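Local coordinates for monosaccharide ABC transporter substrate-binding protein, CUT2 family (Bradyrhizobium sp., PDB 4YHS), which probably binds a monosaccharide or related solute in the periplasm and delivers it to an ABC importer, and was crystallised with bis-tris bound, at residues A[119-124]-A[308-313]; A[141-146]-A[312-317]; A[285-290]-A[333-338]. All blocks are in the same frame, centred on the assembly; numbering follows the deposited sequence.

Interaction 1: A[119-124]-A[308-313]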
loop_
_atom_site.group_PDB
_atom_site.type_symbol
_atom_site.label_atom_id
_atom_site.label_comp_id
_atom_site.label_asym_id
_atom_site.label_seq_id
_atom_site.Cartn_x
_atom_site.Cartn_y
_atom_site.Cartn_z
ATOM N N ALA A 119 14.493 -17.314 -7.533
ATOM C CA ALA A 119 13.900 -16.694 -6.343
ATOM C C ALA A 119 12.388 -16.611 -6.517
ATOM O O ALA A 119 11.894 -16.631 -7.642
ATOM C CB ALA A 119 14.485 -15.291 -6.100
ATOM N N VAL A 120 11.685 -16.538 -5.384
ATOM C CA VAL A 120 10.239 -16.395 -5.358
ATOM C C VAL A 120 9.837 -15.109 -4.608
ATOM O O VAL A 120 10.221 -14.912 -3.464
ATOM C CB VAL A 120 9.567 -17.631 -4.704
ATOM C CG1 VAL A 120 8.063 -17.444 -4.670
ATOM C CG2 VAL A 120 9.918 -18.910 -5.483
ATOM N N ILE A 121 9.059 -14.253 -5.263
ATOM C CA ILE A 121 8.516 -13.037 -4.677
ATOM C C ILE A 121 7.025 -13.278 -4.475
ATOM O O ILE A 121 6.348 -13.641 -5.402
ATOM C CB ILE A 121 8.800 -11.826 -5.608
ATOM C CG1 ILE A 121 10.314 -11.612 -5.707
ATOM C CG2 ILE A 121 8.131 -10.562 -5.123
ATOM C CD1 ILE A 121 10.698 -10.642 -6.824
ATOM N N ILE A 122 6.535 -13.109 -3.251
ATOM C CA ILE A 122 5.160 -13.487 -2.902
ATOM C C ILE A 122 4.356 -12.337 -2.303
ATOM O O ILE A 122 4.768 -11.736 -1.317
ATOM C CB ILE A 122 5.138 -14.626 -1.862
ATOM C CG1 ILE A 122 5.881 -15.856 -2.347
ATOM C CG2 ILE A 122 3.701 -15.048 -1.524
ATOM C CD1 ILE A 122 5.948 -16.959 -1.302
ATOM N N GLY A 123 3.187 -12.078 -2.890
ATOM C CA GLY A 123 2.154 -11.277 -2.268
ATOM C C GLY A 123 1.151 -12.245 -1.669
ATOM O O GLY A 123 0.293 -12.780 -2.371
ATOM N N ALA A 124 1.278 -12.485 -0.362
ATOM C CA ALA A 124 0.627 -13.624 0.273
ATOM C C ALA A 124 -0.858 -13.426 0.521
ATOM O O ALA A 124 -1.282 -12.386 1.021
ATOM C CB ALA A 124 1.315 -13.941 1.569
ATOM N N ASP A 308 14.630 -5.876 -6.814
ATOM C CA ASP A 308 16.012 -5.502 -6.502
ATOM C C ASP A 308 16.590 -6.319 -5.350
ATOM O O ASP A 308 17.723 -6.812 -5.419
ATOM C CB ASP A 308 16.120 -4.018 -6.155
ATOM C CG ASP A 308 17.572 -3.570 -5.989
ATOM O OD1 ASP A 308 18.348 -3.748 -6.943
ATOM O OD2 ASP A 308 17.952 -3.052 -4.914
ATOM N N GLN A 309 15.804 -6.473 -4.293
ATOM C CA GLN A 309 16.197 -7.304 -3.179
ATOM C C GLN A 309 16.544 -8.749 -3.628
ATOM O O GLN A 309 17.571 -9.315 -3.224
ATOM C CB GLN A 309 15.075 -7.343 -2.143
ATOM C CG GLN A 309 14.989 -6.135 -1.192
ATOM C CD GLN A 309 13.719 -6.156 -0.395
ATOM O OE1 GLN A 309 12.700 -6.658 -0.869
ATOM N NE2 GLN A 309 13.776 -5.668 0.837
ATOM N N ALA A 310 15.670 -9.352 -4.430
ATOM C CA ALA A 310 15.883 -10.723 -4.882
ATOM C C ALA A 310 17.210 -10.834 -5.608
ATOM O O ALA A 310 17.989 -11.746 -5.355
ATOM C CB ALA A 310 14.770 -11.183 -5.785
ATOM N N VAL A 311 17.458 -9.898 -6.515
ATOM C CA VAL A 311 18.680 -9.930 -7.328
ATOM C C VAL A 311 19.905 -9.774 -6.422
ATOM O O VAL A 311 20.872 -10.531 -6.532
ATOM C CB VAL A 311 18.621 -8.838 -8.425
ATOM C CG1 VAL A 311 19.964 -8.714 -9.169
ATOM C CG2 VAL A 311 17.468 -9.174 -9.428
ATOM N N ARG A 312 19.844 -8.840 -5.484
ATOM C CA ARG A 312 20.990 -8.605 -4.589
ATOM C C ARG A 312 21.328 -9.876 -3.788
ATOM O O ARG A 312 22.503 -10.242 -3.649
ATOM C CB ARG A 312 20.711 -7.431 -3.638
ATOM C CG ARG A 312 20.771 -6.054 -4.287
ATOM C CD ARG A 312 20.233 -4.936 -3.351
ATOM N NE ARG A 312 20.506 -3.622 -3.925
ATOM C CZ ARG A 312 21.699 -3.031 -3.920
ATOM N NH1 ARG A 312 22.748 -3.641 -3.357
ATOM N NH2 ARG A 312 21.857 -1.823 -4.477
ATOM N N ILE A 313 20.290 -10.541 -3.283
ATOM C CA ILE A 313 20.462 -11.779 -2.524
ATOM C C ILE A 313 21.107 -12.832 -3.426
ATOM O O ILE A 313 22.133 -13.431 -3.073
ATOM C CB ILE A 313 19.096 -12.259 -1.960
ATOM C CG1 ILE A 313 18.603 -11.314 -0.870
ATOM C CG2 ILE A 313 19.156 -13.678 -1.380
ATOM C CD1 ILE A 313 17.126 -11.454 -0.599
#

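Interaction 2: A[141-146]-A[312-317]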
loop_
_atom_site.group_PDB
_atom_site.type_symbol
_atom_site.label_atom_id
_atom_site.label_comp_id
_atom_site.label_asym_id
_atom_site.label_seq_id
_atom_site.Cartn_x
_atom_site.Cartn_y
_atom_site.Cartn_z
ATOM N N LYS A 141 17.327 -23.665 -0.938
ATOM C CA LYS A 141 18.205 -22.507 -1.088
ATOM C C LYS A 141 17.687 -21.488 -2.105
ATOM O O LYS A 141 18.453 -20.786 -2.764
ATOM C CB LYS A 141 19.605 -22.960 -1.482
ATOM C CG LYS A 141 20.167 -24.011 -0.550
ATOM C CD LYS A 141 21.487 -24.570 -1.078
ATOM C CE LYS A 141 22.679 -23.837 -0.493
ATOM N NZ LYS A 141 23.211 -24.601 0.648
ATOM N N ILE A 142 16.373 -21.393 -2.199
ATOM C CA ILE A 142 15.733 -20.370 -3.012
ATOM C C ILE A 142 15.245 -19.193 -2.135
ATOM O O ILE A 142 14.424 -19.397 -1.247
ATOM C CB ILE A 142 14.555 -20.980 -3.791
ATOM C CG1 ILE A 142 15.070 -22.035 -4.799
ATOM C CG2 ILE A 142 13.759 -19.888 -4.504
ATOM C CD1 ILE A 142 13.977 -22.864 -5.425
ATOM N N PRO A 143 15.745 -17.971 -2.385
ATOM C CA PRO A 143 15.300 -16.833 -1.568
ATOM C C PRO A 143 13.814 -16.559 -1.758
ATOM O O PRO A 143 13.324 -16.644 -2.894
ATOM C CB PRO A 143 16.131 -15.661 -2.095
ATOM C CG PRO A 143 17.247 -16.254 -2.836
ATOM C CD PRO A 143 16.788 -17.573 -3.346
ATOM N N VAL A 144 13.122 -16.215 -0.675
ATOM C CA VAL A 144 11.702 -15.886 -0.742
ATOM C C VAL A 144 11.538 -14.461 -0.215
ATOM O O VAL A 144 11.922 -14.151 0.918
ATOM C CB VAL A 144 10.830 -16.876 0.066
ATOM C CG1 VAL A 144 9.369 -16.513 -0.060
ATOM C CG2 VAL A 144 11.071 -18.325 -0.413
ATOM N N ILE A 145 10.934 -13.613 -1.043
ATOM C CA ILE A 145 10.692 -12.206 -0.706
ATOM C C ILE A 145 9.210 -11.964 -0.386
ATOM O O ILE A 145 8.330 -12.322 -1.173
ATOM C CB ILE A 145 11.073 -11.290 -1.880
ATOM C CG1 ILE A 145 12.448 -11.620 -2.430
ATOM C CG2 ILE A 145 10.998 -9.840 -1.474
ATOM C CD1 ILE A 145 13.533 -11.477 -1.468
ATOM N N ASP A 146 8.960 -11.329 0.753
ATOM C CA ASP A 146 7.635 -10.962 1.229
ATOM C C ASP A 146 7.242 -9.582 0.678
ATOM O O ASP A 146 7.774 -8.554 1.109
ATOM C CB ASP A 146 7.678 -10.985 2.774
ATOM C CG ASP A 146 6.379 -10.621 3.435
ATOM O OD1 ASP A 146 5.348 -10.357 2.753
ATOM O OD2 ASP A 146 6.427 -10.619 4.690
ATOM N N ARG A 312 19.844 -8.840 -5.484
ATOM C CA ARG A 312 20.990 -8.605 -4.589
ATOM C C ARG A 312 21.328 -9.876 -3.788
ATOM O O ARG A 312 22.503 -10.242 -3.649
ATOM C CB ARG A 312 20.711 -7.431 -3.638
ATOM C CG ARG A 312 20.771 -6.054 -4.287
ATOM C CD ARG A 312 20.233 -4.936 -3.351
ATOM N NE ARG A 312 20.506 -3.622 -3.925
ATOM C CZ ARG A 312 21.699 -3.031 -3.920
ATOM N NH1 ARG A 312 22.748 -3.641 -3.357
ATOM N NH2 ARG A 312 21.857 -1.823 -4.477
ATOM N N ILE A 313 20.290 -10.541 -3.283
ATOM C CA ILE A 313 20.462 -11.779 -2.524
ATOM C C ILE A 313 21.107 -12.832 -3.426
ATOM O O ILE A 313 22.133 -13.431 -3.073
ATOM C CB ILE A 313 19.096 -12.259 -1.960
ATOM C CG1 ILE A 313 18.603 -11.314 -0.870
ATOM C CG2 ILE A 313 19.156 -13.678 -1.380
ATOM C CD1 ILE A 313 17.126 -11.454 -0.599
ATOM N N LEU A 314 20.542 -13.040 -4.610
ATOM C CA LEU A 314 21.060 -14.059 -5.528
ATOM C C LEU A 314 22.529 -13.794 -5.889
ATOM O O LEU A 314 23.308 -14.727 -6.160
ATOM C CB LEU A 314 20.206 -14.126 -6.808
ATOM C CG LEU A 314 18.818 -14.751 -6.653
ATOM C CD1 LEU A 314 17.976 -14.402 -7.839
ATOM C CD2 LEU A 314 18.974 -16.240 -6.556
ATOM N N GLU A 315 22.919 -12.529 -5.875
ATOM C CA GLU A 315 24.288 -12.164 -6.257
ATOM C C GLU A 315 25.216 -11.984 -5.048
ATOM O O GLU A 315 26.383 -11.618 -5.200
ATOM C CB GLU A 315 24.251 -10.887 -7.105
ATOM C CG GLU A 315 23.519 -11.088 -8.429
ATOM C CD GLU A 315 23.596 -9.882 -9.328
ATOM O OE1 GLU A 315 24.258 -8.887 -8.953
ATOM O OE2 GLU A 315 23.001 -9.929 -10.420
ATOM N N GLY A 316 24.699 -12.254 -3.856
ATOM C CA GLY A 316 25.478 -12.121 -2.638
ATOM C C GLY A 316 25.840 -10.696 -2.259
ATOM O O GLY A 316 26.809 -10.482 -1.518
ATOM N N LYS A 317 25.075 -9.720 -2.757
ATOM C CA LYS A 317 25.343 -8.316 -2.480
ATOM C C LYS A 317 24.602 -7.846 -1.243
ATOM O O LYS A 317 23.621 -8.458 -0.813
ATOM C CB LYS A 317 24.948 -7.455 -3.689
ATOM C CG LYS A 317 25.893 -7.642 -4.880
ATOM C CD LYS A 317 25.490 -6.757 -6.051
ATOM C CE LYS A 317 26.567 -6.697 -7.116
ATOM N NZ LYS A 317 26.875 -8.039 -7.670
#

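Interaction 3: A[285-290]-A[333-338]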
loop_
_atom_site.group_PDB
_atom_site.type_symbol
_atom_site.label_atom_id
_atom_site.label_comp_id
_atom_site.label_asym_id
_atom_site.label_seq_id
_atom_site.Cartn_x
_atom_site.Cartn_y
_atom_site.Cartn_z
ATOM N N GLY A 285 -9.821 12.470 -7.953
ATOM C CA GLY A 285 -10.517 13.368 -7.059
ATOM C C GLY A 285 -9.633 14.508 -6.554
ATOM O O GLY A 285 -10.083 15.637 -6.489
ATOM N N ILE A 286 -8.389 14.209 -6.191
ATOM C CA ILE A 286 -7.433 15.215 -5.722
ATOM C C ILE A 286 -7.124 16.157 -6.853
ATOM O O ILE A 286 -7.180 17.374 -6.685
ATOM C CB ILE A 286 -6.124 14.551 -5.146
ATOM C CG1 ILE A 286 -6.467 13.745 -3.886
ATOM C CG2 ILE A 286 -5.051 15.624 -4.813
ATOM C CD1 ILE A 286 -5.387 12.843 -3.332
ATOM N N LYS A 287 -6.845 15.593 -8.025
ATOM C CA LYS A 287 -6.592 16.394 -9.205
ATOM C C LYS A 287 -7.726 17.382 -9.491
ATOM O O LYS A 287 -7.489 18.544 -9.773
ATOM C CB LYS A 287 -6.379 15.478 -10.419
ATOM C CG LYS A 287 -4.947 15.076 -10.642
ATOM C CD LYS A 287 -4.824 14.213 -11.891
ATOM C CE LYS A 287 -3.848 14.775 -12.928
ATOM N NZ LYS A 287 -4.234 16.010 -13.644
ATOM N N ARG A 288 -8.962 16.917 -9.369
ATOM C CA ARG A 288 -10.122 17.723 -9.710
ATOM C C ARG A 288 -10.594 18.649 -8.570
ATOM O O ARG A 288 -11.554 19.407 -8.740
ATOM C CB ARG A 288 -11.270 16.808 -10.138
ATOM C CG ARG A 288 -11.122 16.207 -11.487
ATOM C CD ARG A 288 -12.164 15.151 -11.617
ATOM N NE ARG A 288 -12.219 14.555 -12.942
ATOM C CZ ARG A 288 -13.089 13.612 -13.289
ATOM N NH1 ARG A 288 -13.974 13.164 -12.407
ATOM N NH2 ARG A 288 -13.073 13.118 -14.518
ATOM N N GLY A 289 -9.924 18.601 -7.423
ATOM C CA GLY A 289 -10.260 19.479 -6.307
ATOM C C GLY A 289 -11.401 18.976 -5.435
ATOM O O GLY A 289 -11.878 19.699 -4.573
ATOM N N LEU A 290 -11.846 17.749 -5.665
ATOM C CA LEU A 290 -13.035 17.212 -4.981
ATOM C C LEU A 290 -12.679 16.390 -3.745
ATOM O O LEU A 290 -13.502 16.237 -2.819
ATOM C CB LEU A 290 -13.852 16.346 -5.949
ATOM C CG LEU A 290 -14.403 17.019 -7.216
ATOM C CD1 LEU A 290 -15.188 16.009 -8.015
ATOM C CD2 LEU A 290 -15.299 18.188 -6.872
ATOM N N ALA A 333 -1.158 20.472 -3.630
ATOM C CA ALA A 333 0.128 21.173 -3.688
ATOM C C ALA A 333 1.305 20.289 -4.129
ATOM O O ALA A 333 2.329 20.833 -4.549
ATOM C CB ALA A 333 0.436 21.818 -2.336
ATOM N N ASN A 334 1.189 18.957 -4.058
ATOM C CA ASN A 334 2.307 18.129 -4.500
ATOM C C ASN A 334 1.941 17.051 -5.519
ATOM O O ASN A 334 2.818 16.362 -6.018
ATOM C CB ASN A 334 3.040 17.477 -3.300
ATOM C CG ASN A 334 2.201 16.456 -2.565
ATOM O OD1 ASN A 334 1.047 16.244 -2.896
ATOM N ND2 ASN A 334 2.817 15.760 -1.590
ATOM N N ILE A 335 0.662 16.900 -5.866
ATOM C CA ILE A 335 0.315 15.789 -6.715
ATOM C C ILE A 335 0.989 15.875 -8.097
ATOM O O ILE A 335 1.414 14.859 -8.651
ATOM C CB ILE A 335 -1.248 15.646 -6.859
ATOM C CG1 ILE A 335 -1.581 14.350 -7.609
ATOM C CG2 ILE A 335 -1.890 16.879 -7.493
ATOM C CD1 ILE A 335 -3.037 13.939 -7.443
ATOM N N ALA A 336 1.134 17.084 -8.624
ATOM C CA ALA A 336 1.758 17.274 -9.935
ATOM C C ALA A 336 3.299 17.089 -9.871
ATOM O O ALA A 336 3.951 16.997 -10.904
ATOM C CB ALA A 336 1.394 18.641 -10.501
ATOM N N THR A 337 3.876 17.006 -8.668
ATOM C CA THR A 337 5.360 16.931 -8.524
ATOM C C THR A 337 5.824 15.483 -8.452
ATOM O O THR A 337 7.024 15.203 -8.595
ATOM C CB THR A 337 5.880 17.690 -7.251
ATOM O OG1 THR A 337 5.409 17.018 -6.076
ATOM C CG2 THR A 337 5.415 19.133 -7.218
ATOM N N VAL A 338 4.876 14.562 -8.246
ATOM C CA VAL A 338 5.164 13.136 -8.155
ATOM C C VAL A 338 4.802 12.407 -9.442
ATOM O O VAL A 338 3.688 12.584 -9.959
ATOM C CB VAL A 338 4.363 12.483 -6.988
ATOM C CG1 VAL A 338 4.618 10.986 -6.909
ATOM C CG2 VAL A 338 4.712 13.169 -5.656
#

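Interaction 1: A[119-124]-A[308-313]
A310 turns its single methyl group from helix 299-314 toward strand 119-122, where A119 and I121 receive it. A119 aims its CB almost straight at A310 CB, 4.1 Å away, while the methyl of A310 is turned more toward I121 and meets A119 with its flank. I121 comes to the same methyl by another route. Its CG1 stands anti to the carbonyl carbon (chi1 -64°) and the chain then runs on extended, which carries CD1 away from the strand to 4.2 Å from A310 CB. Seen from that methyl, the two partners lie at about a right angle to one another, so A310 sits in the notch between a short residue and a long one two places further along the strand. Alanine suits both closest positions, because the small methyl lets helix and sheet come near: the CA atoms of A119 and A310 are 6.5 Å apart. Isoleucine suits the next inward position on the strand, since its longer arm also reaches A306 and V307 of the same helix. V120 between them faces the other way, onto V113 of helix 102-115, so this parallel part of the sheet is covered by helices on both faces, as in a Rossmann-like lobe of a periplasmic binding protein. Farther round helix 299-314, D308 and R312 form a salt bridge one turn apart. R312 NE lies 2.8 Å from D308 OD2, which stands in the guanidinium plane and is approached on its syn side, and the carboxylate also bonds to Y49 OH and L52 N. Between strand and helix themselves there are no hydrogen bonds, so the fit of buried methyl groups holds the layers together here, while polar pairing is kept to other sides of the helix.

Interaction 2: A[141-146]-A[312-317]
The carbonyl O of R312, just ahead of the I313 and L314 that pack on P143, is gripped by two backbone amides: K317 N at 2.8 Å and, more weakly, E315 N. The K317 bond, together with G316 N to I313 O at 2.9 Å, makes the Schellman motif that closes helix 299-314, and glycine suits the turn because G316 has a positive phi (69°). The capped last turn presents I313 and L314 to segment 141-146. I313 CG2 slides past the compact, puckered ring of P143, which has little freedom to move, and comes to 3.5 Å from its CG, a snug contact. L314 crosses the same ring at about a right angle, its CD2 4.1 Å from P143 CG. In the Rossmann-like lobe this places the end of the helix over the entrance to strand 144-147, a parallel neighbour of strand 119-122. One residue into that strand, I145 meets the other branch of I313 tip to tip, CD1 to CD1 at 3.7 Å. I145 can do so because its chain bends at chi2 (-61°), while that of I313 stays extended. Beyond the cap, K317 NZ pairs with E315 OE1 at 3.0 Å from the anti side of the carboxylate; E315 OE2 is engaged by S56 N and W59 NE1, which ties the turn to the loop before strand 60-65.

Interaction 3: A[285-290]-A[333-338]
No aromatic ring takes part where I335 meets I286 and K287; the flat group beside it is the carboxamide of N334, held at both of its polar atoms. OD1 accepts from D331 N and ND2 donates to V329 O, so the amide is fixed in its rotation against the end of strand 322-331. The peptide carbonyl of N334 is gripped twice as well: T337 N lies 2.9 Å from N334 O, and T337 OG1 donates to the same oxygen at 2.7 Å, with the donor tilted 16° from the carbonyl plane. This tight turn sets I335 facing helix 280-287. Its CG1 is anti to the backbone N (chi1 -172°) and the chain continues extended, thrusting CD1 forward as the atom that does the touching. That methyl rests 3.7 Å from I286 CG2, the two isoleucines crossing at a slant. K287 passes it at about a right angle, with CG 3.9 Å from I335 CD1. A lysine fits this margin because its aliphatic stem can lie on the apolar methyl while the chain bends beyond it at an exposed position. Helix 280-287 follows strand 272-275, the last strand of the four-stranded parallel sheet, so the contact fastens the segment after the long strand 322-331 to the second lobe of the binding-protein fold. The helix finishes in a Schellman motif, with L290 N bonded to G285 O at 2.9 Å and G289 N to I286 O at 3.1 Å. At the positive phi of G289 (84°) a CB would press on the carbonyl O of R288, which explains the glycine.

Overall arrangement
Interactions 1 and 2 are neighbours, their centres 6 Å apart: both pack helix 299-314 on one sheet, and its strands 119-122 and 144-147 are joined directly by probable hydrogen bonds, V120 O to I145 N at 2.8 Å and I122 N to I145 O at 2.9 Å. Interaction 3 belongs to the other side of the molecule, with its centre about 33 Å from that of interaction 1 and about 38 Å from that of interaction 2. The chain thus passes between the lobes more than once, as in periplasmic binding proteins generally, where solute is held in the cleft between them; all three contacts are structural packing within the lobes.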